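Local coordinates for protein endo-beta-1,2-glucanase (Talaromyces funiculosus, PDB 6IMV) that probably cleaves beta-1,2-glucan chains internally as a fungal endo-beta-1,2-glucanase, a glycoside hydrolase that binds sophorose, at residues K82-V87 / E305-L310. Residues are numbered along the deposited sequence; the frame is centred on the assembly and turned at random.
Sequences KESLQV and ETWKVL
W307 drives the benzene end of its indole against S84 and L85 in a buried, mainly apolar contact near the centre of the chain, where helix 80-94 meets the loop between strand 290-296 and helix 318-337. The helix-rich architecture is consistent with an (alpha/alpha)6-barrel, and the contact joins two parts of its interior that line the sugar-binding region. K82, on the same helix, touches a bound beta-D-glucopyranose and forms a salt bridge with D434, while E305, in the same short 3-10 segment as W307, touches an alpha-D-glucopyranose. W307 itself stands back from the sugars, its side chain about 7 Å from each, a position consistent with packing behind the sugar-touching residues.

With CG anti to the backbone N (chi1 -164°), the indole reaches away from its own backbone and extends to the helix. L85 meets it with its branched end, CG lying 3.7 Å from W307 CZ2; the leucine comes at a slant to the indole, neither squarely over its face nor at its edge. The methyls share the contact, L85 CD1 sitting 3.7 Å from W307 CH2. With an alanine in place of L85, CZ2 and CH2 would probably lose this apolar partner and the indole would be held less firmly against the helix.

Beside the leucine, S84 approaches the ring differently. Its hydroxyl is hydrogen-bonded to the backbone O of S81, one turn back along the helix. E168 of helix 163-182 touches both S84 and W307, bringing a third element to the junction. S84 OG lies at the indole edge, in its plane, 3.5 Å from W307 CZ2.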
loop_
_atom_site.group_PDB
_atom_site.type_symbol
_atom_site.label_atom_id
_atom_site.label_comp_id
_atom_site.label_asym_id
_atom_site.label_seq_id
_atom_site.Cartn_x
_atom_site.Cartn_y
_atom_site.Cartn_z
ATOM N N LYS A 82 -7.018 -0.753 0.187
ATOM C CA LYS A 82 -7.119 0.689 0.508
ATOM C C LYS A 82 -7.485 0.859 1.990
ATOM O O LYS A 82 -6.984 1.743 2.670
ATOM C CB LYS A 82 -8.138 1.400 -0.391
ATOM C CG LYS A 82 -7.857 1.287 -1.886
ATOM C CD LYS A 82 -8.529 0.106 -2.556
ATOM C CE LYS A 82 -7.924 -0.226 -3.904
ATOM N NZ LYS A 82 -6.490 -0.595 -3.780
ATOM N N GLU A 83 -8.352 -0.017 2.493
ATOM C CA GLU A 83 -8.659 -0.086 3.921
ATOM C C GLU A 83 -7.371 -0.185 4.750
ATOM O O GLU A 83 -7.258 0.457 5.770
ATOM C CB GLU A 83 -9.566 -1.278 4.214
ATOM C CG GLU A 83 -10.963 -1.131 3.649
ATOM C CD GLU A 83 -11.824 -0.090 4.335
ATOM O OE1 GLU A 83 -12.157 -0.290 5.525
ATOM O OE2 GLU A 83 -12.166 0.918 3.675
ATOM N N SER A 84 -6.410 -0.987 4.284
ATOM C CA SER A 84 -5.148 -1.212 4.992
ATOM C C SER A 84 -4.363 0.101 5.121
ATOM O O SER A 84 -3.777 0.351 6.175
ATOM C CB SER A 84 -4.333 -2.326 4.347
ATOM O OG SER A 84 -3.588 -1.846 3.248
ATOM N N LEU A 85 -4.413 0.961 4.091
ATOM C CA LEU A 85 -3.688 2.235 4.099
ATOM C C LEU A 85 -4.333 3.213 5.093
ATOM O O LEU A 85 -3.627 3.915 5.819
ATOM C CB LEU A 85 -3.626 2.815 2.686
ATOM C CG LEU A 85 -2.773 2.018 1.693
ATOM C CD1 LEU A 85 -2.924 2.561 0.278
ATOM C CD2 LEU A 85 -1.305 2.012 2.101
ATOM N N GLN A 86 -5.667 3.227 5.128
ATOM C CA GLN A 86 -6.439 4.075 6.016
ATOM C C GLN A 86 -6.224 3.628 7.470
ATOM O O GLN A 86 -5.971 4.447 8.354
ATOM C CB GLN A 86 -7.909 4.004 5.604
ATOM C CG GLN A 86 -8.848 4.853 6.445
ATOM C CD GLN A 86 -10.288 4.650 6.042
ATOM O OE1 GLN A 86 -10.640 3.660 5.407
ATOM N NE2 GLN A 86 -11.139 5.588 6.421
ATOM N N VAL A 87 -6.289 2.315 7.702
ATOM C CA VAL A 87 -6.166 1.758 9.046
ATOM C C VAL A 87 -4.750 2.006 9.585
ATOM O O VAL A 87 -4.596 2.392 10.751
ATOM C CB VAL A 87 -6.581 0.274 9.080
ATOM C CG1 VAL A 87 -6.136 -0.427 10.359
ATOM C CG2 VAL A 87 -8.086 0.132 8.895
ATOM N N GLU A 305 4.973 -3.737 -5.076
ATOM C CA GLU A 305 5.288 -5.138 -4.745
ATOM C C GLU A 305 6.005 -5.259 -3.387
ATOM O O GLU A 305 6.068 -6.353 -2.832
ATOM C CB GLU A 305 6.136 -5.774 -5.853
ATOM C CG GLU A 305 5.417 -5.870 -7.182
ATOM C CD GLU A 305 6.325 -6.076 -8.393
ATOM O OE1 GLU A 305 7.476 -6.520 -8.215
ATOM O OE2 GLU A 305 5.883 -5.758 -9.515
ATOM N N THR A 306 6.519 -4.137 -2.859
ATOM C CA THR A 306 7.326 -4.075 -1.636
ATOM C C THR A 306 6.458 -3.767 -0.400
ATOM O O THR A 306 6.968 -3.699 0.710
ATOM C CB THR A 306 8.451 -3.050 -1.843
ATOM O OG1 THR A 306 9.277 -3.538 -2.902
ATOM C CG2 THR A 306 9.299 -2.806 -0.617
ATOM N N TRP A 307 5.138 -3.645 -0.602
ATOM C CA TRP A 307 4.116 -3.277 0.397
ATOM C C TRP A 307 4.295 -3.999 1.743
ATOM O O TRP A 307 4.036 -3.403 2.787
ATOM C CB TRP A 307 2.743 -3.592 -0.196
ATOM C CG TRP A 307 1.528 -2.998 0.445
ATOM C CD1 TRP A 307 1.051 -3.205 1.706
ATOM C CD2 TRP A 307 0.529 -2.211 -0.237
ATOM N NE1 TRP A 307 -0.148 -2.561 1.870
ATOM C CE2 TRP A 307 -0.506 -1.958 0.691
ATOM C CE3 TRP A 307 0.407 -1.710 -1.540
ATOM C CZ2 TRP A 307 -1.632 -1.202 0.361
ATOM C CZ3 TRP A 307 -0.710 -0.970 -1.867
ATOM C CH2 TRP A 307 -1.715 -0.722 -0.927
ATOM N N LYS A 308 4.671 -5.283 1.719
ATOM C CA LYS A 308 4.687 -6.121 2.923
ATOM C C LYS A 308 5.586 -5.523 4.014
ATOM O O LYS A 308 5.312 -5.710 5.192
ATOM C CB LYS A 308 5.121 -7.553 2.602
ATOM C CG LYS A 308 6.585 -7.725 2.221
ATOM C CD LYS A 308 6.891 -9.070 1.603
ATOM C CE LYS A 308 8.375 -9.310 1.427
ATOM N NZ LYS A 308 8.658 -10.690 0.966
ATOM N N VAL A 309 6.649 -4.806 3.625
ATOM C CA VAL A 309 7.647 -4.321 4.588
ATOM C C VAL A 309 7.054 -3.185 5.439
ATOM O O VAL A 309 7.594 -2.890 6.497
ATOM C CB VAL A 309 8.959 -3.891 3.905
ATOM C CG1 VAL A 309 9.494 -4.982 2.998
ATOM C CG2 VAL A 309 8.817 -2.575 3.154
ATOM N N LEU A 310 5.946 -2.585 4.981
ATOM C CA LEU A 310 5.208 -1.565 5.745
ATOM C C LEU A 310 4.466 -2.193 6.930
ATOM O O LEU A 310 4.083 -1.475 7.856
ATOM C CB LEU A 310 4.182 -0.856 4.854
ATOM C CG LEU A 310 4.713 0.076 3.765
ATOM C CD1 LEU A 310 3.592 0.430 2.799
ATOM C CD2 LEU A 310 5.315 1.341 4.360
#